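Isochorismatase family protein family (Burkholderia thailandensis, PDB 3TXY) is probably a hydrolase of the isochorismatase (cysteine hydrolase) family, although its substrate and exact reaction are not known. Local coordinates at residues T13-A18 / R124-I129; S142-A147 / Q175-L180; N153-S158 / Q182-A187. One frame throughout, in Å; residues are numbered along the deposited sequence.

Contact 1: T13-A18 / R124-I129; sequences TVALVA and RGITDI
The carbonyl oxygen of T13 is gripped by two successive amides of segment 124-129. T127 N donates to T13 O at 2.9 Å with an N-H...O angle of 160°, and D128 N reaches the same oxygen at 3.2 Å along a more bent path of 145°; both donors lie in the carbonyl plane. Two residues further on, A15 N returns a straight bond of 3.0 Å to D128 O. That oxygen also receives the CA-H of V14, and A15 O takes up the CA-H of I129. The hydroxyls meet at the edge of this ladder, T13 OG1 to T127 OG1 at 2.7 Å. In both threonines OG1 sits in the crowded position between the backbone N and the carbonyl carbon.

This is where strand 14-19 and strand 128-134, the two central strands of the parallel six-stranded sheet of the isochorismatase fold, first come together, V14 being paired with D128 and A15 with I129. On the face carrying V14 and D128, V14 CG2 lies 3.7 Å from D128 CB, the side chains crossing at about a right angle. On the face of A15 and I129, A15 CB rests against I126 CG2 at 3.8 Å, while I126 CD1 lies over the V14 carbonyl; further along, the side chains of V17 and I129 cross obliquely, V17 CG2 coming nearest to I129 CB.

The approach to the strand begins at G125, whose positive phi belongs to the Schellman motif that ends helix 117-123. T127 OG1 donates to D128 OD1 at 2.7 Å, coming from above the carboxylate plane. The carboxylate is held further by N153 ND2 at OD1 and N11 N at OD2, which fix its rotation. Helix 35-51 covers V14 through F49, and strand 56-61 flanks 14-19 on its other edge.

Contact 2: S142-A147 / Q175-L180; sequences STAREA and QIFPKL
Helices 136-149 and 166-180 pack side by side on one face of the parallel sheet, and this contact joins the second half of the first to the last turns of the second. Their local axes pass 10.3 Å apart, with N-to-C directions inclined by only 27°. L180 lies against A144 and R145, closest at R145 CG. With CG in the crowded position between backbone N and carbonyl carbon (chi1 60°), L180 splits its methyls over segment 142-147: CD2 rests on R145 CG at 3.7 Å, and CD1 approaches A144 CB at 4.2 Å. A144 CB also meets F177 CE1 at 4.2 Å.

R145 runs extended from CG to NE, so its aliphatic part crosses L180 at about a right angle and its guanidinium arrives beside I176. I176 CD1 comes up to that group obliquely, 3.7 Å from R145 NH2. The polar partners of the guanidinium are E141, in a salt bridge at NH2, and, in the second subunit, N137 O at NH2 and S142 OG at NH1; together they probably hold it in place. K179 also faces that subunit, making a cation-pi contact with W164 of the second subunit.

Beneath the helix pair lies the sheet, where A144 touches L131 of strand 128-134 and F177 reaches V156 of strand 153-162.

Contact 3: N153-S158 / Q182-A187; sequences NVVVVS and QVATAA
Q182 and V155 stand on the same side of the sheet and cross obliquely. The glutamine leaves with CG beside the backbone N and stays extended beyond it (chi2 175°), which brings NE2 to 3.7 Å from V155 CG2. The NE2 hydrogens are used otherwise: NE2 donates to T9 O and to a water 3.0 Å from NE2, and the same water donates to V154 O. That carbonyl therefore serves both the water and Q182 N. V155 CG1, anti to its own backbone N, lies near A184 CB further along this face. On the reverse face V156 and V183 are paired, and V183 CG1 reaches S158 CB at 4.1 Å.

Strand 153-162, helix 166-180 and strand 182-184 make a beta-alpha-beta unit, and here its two parallel strands zip together at the outermost strand within this chain. V156 N donates to Q182 O at 2.8 Å, nearly along the C=O axis, and A184 N answers to V156 O at 3.1 Å. S158 N closes the ladder on A184 O at 2.9 Å, coming from above the carbonyl plane, just where the chain turns a corner.

Past A184, segment 182-187 enters helix 186-194, with T185 as N-cap. V157 CG1 lies against the start of the helix, 3.4 Å from A186 N and 3.9 Å from A186 CB, while D159 OD1 accepts from A186 N. D76 of the second subunit accepts from V183 N, and at the start of strand 153-162 N153 OD1 accepts from K74 N of that subunit.

All three contacts are largely buried, but their settings differ. Contacts 1 and 3 are parallel strand pairings of one sheet, the first between central strands and the second at 182-184, the outermost strand within this chain; the neighbouring strands 128-134 and 153-162 join them, with I129 N facing N153 O and I129 O facing V155 N, each at 2.8 Å. Contact 2 has no hydrogen bond between its segments and is a helix pair laid on that sheet, where A147 packs on I129 and V154. No other chain of the assembly touches the segments of contact 1, whereas contacts 2 and 3 both meet the second subunit.

Contact 1: T13-A18 / R124-I129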
loop_
_atom_site.group_PDB
_atom_site.type_symbol
_atom_site.label_atom_id
_atom_site.label_comp_id
_atom_site.label_asym_id
_atom_site.label_seq_id
_atom_site.Cartn_x
_atom_site.Cartn_y
_atom_site.Cartn_z
ATOM N N THR A 13 -24.443 -1.302 2.914
ATOM C CA THR A 13 -23.755 -2.092 1.904
ATOM C C THR A 13 -22.308 -2.331 2.340
ATOM O O THR A 13 -21.360 -1.771 1.768
ATOM C CB THR A 13 -23.835 -1.340 0.559
ATOM O OG1 THR A 13 -23.515 0.062 0.742
ATOM C CG2 THR A 13 -25.238 -1.454 0.008
ATOM N N VAL A 14 -22.163 -3.143 3.383
ATOM C CA VAL A 14 -20.882 -3.371 4.033
ATOM C C VAL A 14 -20.525 -4.862 4.075
ATOM O O VAL A 14 -21.380 -5.700 4.292
ATOM C CB VAL A 14 -20.858 -2.781 5.473
ATOM C CG1 VAL A 14 -21.843 -3.505 6.384
ATOM C CG2 VAL A 14 -19.443 -2.810 6.051
ATOM N N ALA A 15 -19.245 -5.149 3.860
ATOM C CA ALA A 15 -18.664 -6.479 3.960
ATOM C C ALA A 15 -17.555 -6.547 5.011
ATOM O O ALA A 15 -16.851 -5.557 5.269
ATOM C CB ALA A 15 -18.116 -6.910 2.599
ATOM N N LEU A 16 -17.427 -7.727 5.618
ATOM C CA LEU A 16 -16.323 -8.068 6.522
ATOM C C LEU A 16 -15.249 -8.764 5.687
ATOM O O LEU A 16 -15.543 -9.717 4.979
ATOM C CB LEU A 16 -16.789 -9.014 7.642
ATOM C CG LEU A 16 -15.786 -9.316 8.770
ATOM C CD1 LEU A 16 -15.476 -8.093 9.628
ATOM C CD2 LEU A 16 -16.318 -10.437 9.665
ATOM N N VAL A 17 -14.013 -8.268 5.755
ATOM C CA VAL A 17 -12.889 -8.843 5.016
ATOM C C VAL A 17 -11.777 -9.151 6.019
ATOM O O VAL A 17 -11.279 -8.247 6.683
ATOM C CB VAL A 17 -12.364 -7.874 3.941
ATOM C CG1 VAL A 17 -11.149 -8.469 3.212
ATOM C CG2 VAL A 17 -13.486 -7.550 2.959
ATOM N N ALA A 18 -11.420 -10.426 6.141
ATOM C CA ALA A 18 -10.499 -10.900 7.171
ATOM C C ALA A 18 -9.246 -11.449 6.515
ATOM O O ALA A 18 -9.334 -12.360 5.677
ATOM C CB ALA A 18 -11.177 -12.005 7.987
ATOM N N ARG A 124 -21.558 -7.706 -5.411
ATOM C CA ARG A 124 -22.403 -7.837 -4.233
ATOM C C ARG A 124 -22.900 -6.462 -3.763
ATOM O O ARG A 124 -23.530 -6.347 -2.718
ATOM C CB ARG A 124 -21.608 -8.568 -3.155
ATOM C CG ARG A 124 -21.361 -10.014 -3.517
ATOM C CD ARG A 124 -20.423 -10.718 -2.543
ATOM N NE ARG A 124 -20.032 -12.027 -3.038
ATOM C CZ ARG A 124 -20.709 -13.158 -2.837
ATOM N NH1 ARG A 124 -21.829 -13.173 -2.136
ATOM N NH2 ARG A 124 -20.256 -14.298 -3.338
ATOM N N GLY A 125 -22.576 -5.425 -4.537
ATOM C CA GLY A 125 -23.022 -4.063 -4.277
ATOM C C GLY A 125 -22.380 -3.411 -3.068
ATOM O O GLY A 125 -22.973 -2.543 -2.467
ATOM N N ILE A 126 -21.162 -3.830 -2.713
ATOM C CA ILE A 126 -20.532 -3.392 -1.462
ATOM C C ILE A 126 -19.765 -2.076 -1.621
ATOM O O ILE A 126 -18.965 -1.917 -2.551
ATOM C CB ILE A 126 -19.565 -4.466 -0.933
ATOM C CG1 ILE A 126 -20.324 -5.773 -0.645
ATOM C CG2 ILE A 126 -18.814 -3.961 0.293
ATOM C CD1 ILE A 126 -21.467 -5.660 0.356
ATOM N N THR A 127 -20.005 -1.140 -0.705
ATOM C CA THR A 127 -19.348 0.163 -0.734
ATOM C C THR A 127 -18.350 0.347 0.416
ATOM O O THR A 127 -17.450 1.176 0.316
ATOM C CB THR A 127 -20.390 1.291 -0.637
ATOM O OG1 THR A 127 -21.099 1.155 0.601
ATOM C CG2 THR A 127 -21.367 1.218 -1.809
ATOM N N ASP A 128 -18.518 -0.434 1.495
ATOM C CA ASP A 128 -17.795 -0.264 2.738
ATOM C C ASP A 128 -17.163 -1.620 3.096
ATOM O O ASP A 128 -17.815 -2.663 2.973
ATOM C CB ASP A 128 -18.749 0.125 3.885
ATOM C CG ASP A 128 -19.354 1.537 3.746
ATOM O OD1 ASP A 128 -19.592 2.013 2.608
ATOM O OD2 ASP A 128 -19.634 2.155 4.806
ATOM N N ILE A 129 -15.909 -1.611 3.528
ATOM C CA ILE A 129 -15.286 -2.831 4.052
ATOM C C ILE A 129 -14.810 -2.640 5.486
ATOM O O ILE A 129 -14.263 -1.593 5.849
ATOM C CB ILE A 129 -14.172 -3.439 3.150
ATOM C CG1 ILE A 129 -12.912 -2.573 3.076
ATOM C CG2 ILE A 129 -14.698 -3.718 1.745
ATOM C CD1 ILE A 129 -11.769 -3.270 2.331
#

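Contact 2: S142-A147 / Q175-L180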
loop_
_atom_site.group_PDB
_atom_site.type_symbol
_atom_site.label_atom_id
_atom_site.label_comp_id
_atom_site.label_asym_id
_atom_site.label_seq_id
_atom_site.Cartn_x
_atom_site.Cartn_y
_atom_site.Cartn_z
ATOM N N SER A 142 -1.813 -3.080 3.158
ATOM C CA SER A 142 -1.786 -3.073 1.689
ATOM C C SER A 142 -3.200 -3.186 1.113
ATOM O O SER A 142 -3.540 -2.514 0.129
ATOM C CB SER A 142 -0.911 -4.198 1.152
ATOM O OG SER A 142 0.474 -3.877 1.240
ATOM N N THR A 143 -4.026 -4.023 1.737
ATOM C CA THR A 143 -5.414 -4.153 1.316
ATOM C C THR A 143 -6.170 -2.847 1.582
ATOM O O THR A 143 -6.948 -2.386 0.723
ATOM C CB THR A 143 -6.100 -5.329 2.059
ATOM O OG1 THR A 143 -5.356 -6.543 1.822
ATOM C CG2 THR A 143 -7.550 -5.493 1.589
ATOM N N ALA A 144 -5.929 -2.255 2.757
ATOM C CA ALA A 144 -6.557 -0.990 3.159
ATOM C C ALA A 144 -6.196 0.148 2.179
ATOM O O ALA A 144 -7.069 0.879 1.696
ATOM C CB ALA A 144 -6.132 -0.619 4.580
ATOM N N ARG A 145 -4.905 0.278 1.892
ATOM C CA ARG A 145 -4.443 1.273 0.940
ATOM C C ARG A 145 -5.077 1.126 -0.447
ATOM O O ARG A 145 -5.528 2.091 -1.043
ATOM C CB ARG A 145 -2.930 1.187 0.817
ATOM C CG ARG A 145 -2.206 1.812 1.999
ATOM C CD ARG A 145 -0.698 1.656 1.828
ATOM N NE ARG A 145 0.058 2.198 2.953
ATOM C CZ ARG A 145 0.764 3.329 2.952
ATOM N NH1 ARG A 145 0.857 4.089 1.867
ATOM N NH2 ARG A 145 1.400 3.683 4.062
ATOM N N GLU A 146 -5.109 -0.098 -0.956
ATOM C CA GLU A 146 -5.676 -0.343 -2.267
ATOM C C GLU A 146 -7.195 -0.145 -2.276
ATOM O O GLU A 146 -7.740 0.345 -3.246
ATOM C CB GLU A 146 -5.289 -1.741 -2.763
ATOM C CG GLU A 146 -5.764 -1.999 -4.181
ATOM C CD GLU A 146 -4.959 -3.061 -4.936
ATOM O OE1 GLU A 146 -5.247 -3.228 -6.132
ATOM O OE2 GLU A 146 -4.059 -3.723 -4.368
ATOM N N ALA A 147 -7.866 -0.560 -1.199
ATOM C CA ALA A 147 -9.330 -0.425 -1.107
ATOM C C ALA A 147 -9.736 1.048 -1.132
ATOM O O ALA A 147 -10.674 1.461 -1.820
ATOM C CB ALA A 147 -9.836 -1.099 0.151
ATOM N N GLN A 175 -1.052 6.878 12.337
ATOM C CA GLN A 175 -0.370 7.683 11.309
ATOM C C GLN A 175 -0.853 7.408 9.873
ATOM O O GLN A 175 -0.717 8.276 9.021
ATOM C CB GLN A 175 1.155 7.507 11.368
ATOM C CG GLN A 175 1.797 7.842 12.704
ATOM C CD GLN A 175 1.658 9.294 13.095
ATOM O OE1 GLN A 175 1.953 10.204 12.307
ATOM N NE2 GLN A 175 1.227 9.529 14.331
ATOM N N ILE A 176 -1.390 6.217 9.615
ATOM C CA ILE A 176 -1.798 5.826 8.269
ATOM C C ILE A 176 -3.288 5.635 8.133
ATOM O O ILE A 176 -3.902 6.262 7.320
ATOM C CB ILE A 176 -1.127 4.514 7.791
ATOM C CG1 ILE A 176 0.399 4.590 7.925
ATOM C CG2 ILE A 176 -1.531 4.234 6.342
ATOM C CD1 ILE A 176 1.057 5.688 7.105
ATOM N N PHE A 177 -3.863 4.724 8.903
ATOM C CA PHE A 177 -5.250 4.343 8.694
ATOM C C PHE A 177 -6.257 5.498 8.824
ATOM O O PHE A 177 -7.216 5.541 8.059
ATOM C CB PHE A 177 -5.638 3.195 9.607
ATOM C CG PHE A 177 -4.923 1.899 9.312
ATOM C CD1 PHE A 177 -4.303 1.661 8.087
ATOM C CD2 PHE A 177 -4.935 0.888 10.257
ATOM C CE1 PHE A 177 -3.676 0.448 7.844
ATOM C CE2 PHE A 177 -4.311 -0.314 10.018
ATOM C CZ PHE A 177 -3.684 -0.544 8.811
ATOM N N PRO A 178 -6.051 6.419 9.789
ATOM C CA PRO A 178 -6.988 7.558 9.882
ATOM C C PRO A 178 -7.040 8.414 8.615
ATOM O O PRO A 178 -8.027 9.120 8.409
ATOM C CB PRO A 178 -6.447 8.368 11.071
ATOM C CG PRO A 178 -5.688 7.384 11.882
ATOM C CD PRO A 178 -5.048 6.470 10.868
ATOM N N LYS A 179 -6.003 8.354 7.778
ATOM C CA LYS A 179 -5.967 9.111 6.531
ATOM C C LYS A 179 -6.655 8.439 5.334
ATOM O O LYS A 179 -6.954 9.125 4.319
ATOM C CB LYS A 179 -4.529 9.456 6.161
ATOM C CG LYS A 179 -3.817 10.238 7.246
ATOM C CD LYS A 179 -2.331 10.293 7.024
ATOM C CE LYS A 179 -1.659 11.310 7.949
ATOM N NZ LYS A 179 -0.246 10.985 8.256
ATOM N N LEU A 180 -6.898 7.132 5.447
ATOM C CA LEU A 180 -7.489 6.360 4.367
ATOM C C LEU A 180 -8.821 5.729 4.792
ATOM O O LEU A 180 -9.496 5.106 3.985
ATOM C CB LEU A 180 -6.482 5.325 3.824
ATOM C CG LEU A 180 -5.926 4.270 4.775
ATOM C CD1 LEU A 180 -7.008 3.363 5.362
ATOM C CD2 LEU A 180 -4.827 3.416 4.113
#

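Contact 3: N153-S158 / Q182-A187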
loop_
_atom_site.group_PDB
_atom_site.type_symbol
_atom_site.label_atom_id
_atom_site.label_comp_id
_atom_site.label_asym_id
_atom_site.label_seq_id
_atom_site.Cartn_x
_atom_site.Cartn_y
_atom_site.Cartn_z
ATOM N N ASN A 153 -15.146 2.734 1.323
ATOM C CA ASN A 153 -15.035 3.235 2.700
ATOM C C ASN A 153 -14.435 2.114 3.546
ATOM O O ASN A 153 -15.015 1.020 3.647
ATOM C CB ASN A 153 -16.380 3.652 3.252
ATOM C CG ASN A 153 -17.018 4.734 2.426
ATOM O OD1 ASN A 153 -16.550 5.883 2.412
ATOM N ND2 ASN A 153 -18.083 4.378 1.717
ATOM N N VAL A 154 -13.252 2.365 4.094
ATOM C CA VAL A 154 -12.508 1.345 4.842
ATOM C C VAL A 154 -12.583 1.612 6.349
ATOM O O VAL A 154 -12.349 2.732 6.809
ATOM C CB VAL A 154 -11.027 1.309 4.438
ATOM C CG1 VAL A 154 -10.263 0.251 5.244
ATOM C CG2 VAL A 154 -10.855 1.079 2.930
ATOM N N VAL A 155 -12.894 0.563 7.105
ATOM C CA VAL A 155 -12.849 0.586 8.549
ATOM C C VAL A 155 -11.895 -0.522 8.986
ATOM O O VAL A 155 -12.061 -1.696 8.597
ATOM C CB VAL A 155 -14.247 0.356 9.162
ATOM C CG1 VAL A 155 -14.187 0.406 10.693
ATOM C CG2 VAL A 155 -15.224 1.388 8.606
ATOM N N VAL A 156 -10.906 -0.166 9.797
ATOM C CA VAL A 156 -9.982 -1.145 10.370
ATOM C C VAL A 156 -10.291 -1.380 11.858
ATOM O O VAL A 156 -10.469 -0.438 12.625
ATOM C CB VAL A 156 -8.523 -0.724 10.190
ATOM C CG1 VAL A 156 -7.594 -1.827 10.656
ATOM C CG2 VAL A 156 -8.267 -0.418 8.727
ATOM N N VAL A 157 -10.358 -2.654 12.239
ATOM C CA VAL A 157 -10.785 -3.048 13.575
ATOM C C VAL A 157 -9.565 -3.222 14.471
ATOM O O VAL A 157 -8.844 -4.227 14.385
ATOM C CB VAL A 157 -11.623 -4.356 13.559
ATOM C CG1 VAL A 157 -12.067 -4.722 14.969
ATOM C CG2 VAL A 157 -12.831 -4.208 12.625
ATOM N N SER A 158 -9.370 -2.252 15.365
ATOM C CA SER A 158 -8.149 -2.147 16.139
ATOM C C SER A 158 -7.854 -3.368 17.005
ATOM O O SER A 158 -6.686 -3.787 17.137
ATOM C CB SER A 158 -8.167 -0.875 17.007
ATOM O OG SER A 158 -9.268 -0.861 17.868
ATOM N N GLN A 182 -11.384 4.702 8.636
ATOM C CA GLN A 182 -11.785 4.846 10.044
ATOM C C GLN A 182 -11.243 3.693 10.888
ATOM O O GLN A 182 -11.212 2.559 10.436
ATOM C CB GLN A 182 -13.312 4.838 10.166
ATOM C CG GLN A 182 -14.047 5.864 9.333
ATOM C CD GLN A 182 -15.561 5.686 9.437
ATOM O OE1 GLN A 182 -16.193 6.164 10.392
ATOM N NE2 GLN A 182 -16.141 5.002 8.464
ATOM N N VAL A 183 -10.813 4.009 12.102
ATOM C CA VAL A 183 -10.306 3.022 13.050
ATOM C C VAL A 183 -11.313 2.900 14.185
ATOM O O VAL A 183 -11.749 3.907 14.748
ATOM C CB VAL A 183 -8.910 3.408 13.565
ATOM C CG1 VAL A 183 -8.345 2.357 14.504
ATOM C CG2 VAL A 183 -7.942 3.601 12.393
ATOM N N ALA A 184 -11.728 1.677 14.484
ATOM C CA ALA A 184 -12.739 1.448 15.518
ATOM C C ALA A 184 -12.531 0.076 16.138
ATOM O O ALA A 184 -11.823 -0.755 15.574
ATOM C CB ALA A 184 -14.125 1.550 14.903
ATOM N N THR A 185 -13.127 -0.150 17.305
ATOM C CA THR A 185 -13.102 -1.465 17.926
ATOM C C THR A 185 -14.217 -2.342 17.327
ATOM O O THR A 185 -15.186 -1.839 16.754
ATOM C CB THR A 185 -13.310 -1.362 19.452
ATOM O OG1 THR A 185 -14.632 -0.875 19.715
ATOM C CG2 THR A 185 -12.259 -0.439 20.111
ATOM N N ALA A 186 -14.072 -3.654 17.469
ATOM C CA ALA A 186 -15.110 -4.604 17.095
ATOM C C ALA A 186 -16.484 -4.246 17.672
ATOM O O ALA A 186 -17.490 -4.339 16.972
ATOM C CB ALA A 186 -14.713 -6.009 17.555
ATOM N N ALA A 187 -16.520 -3.867 18.948
ATOM C CA ALA A 187 -17.769 -3.464 19.606
ATOM C C ALA A 187 -18.377 -2.216 18.958
ATOM O O ALA A 187 -19.601 -2.142 18.794
ATOM C CB ALA A 187 -17.532 -3.220 21.105
HETATM O O HOH W 1 -14.468 4.592 6.069
#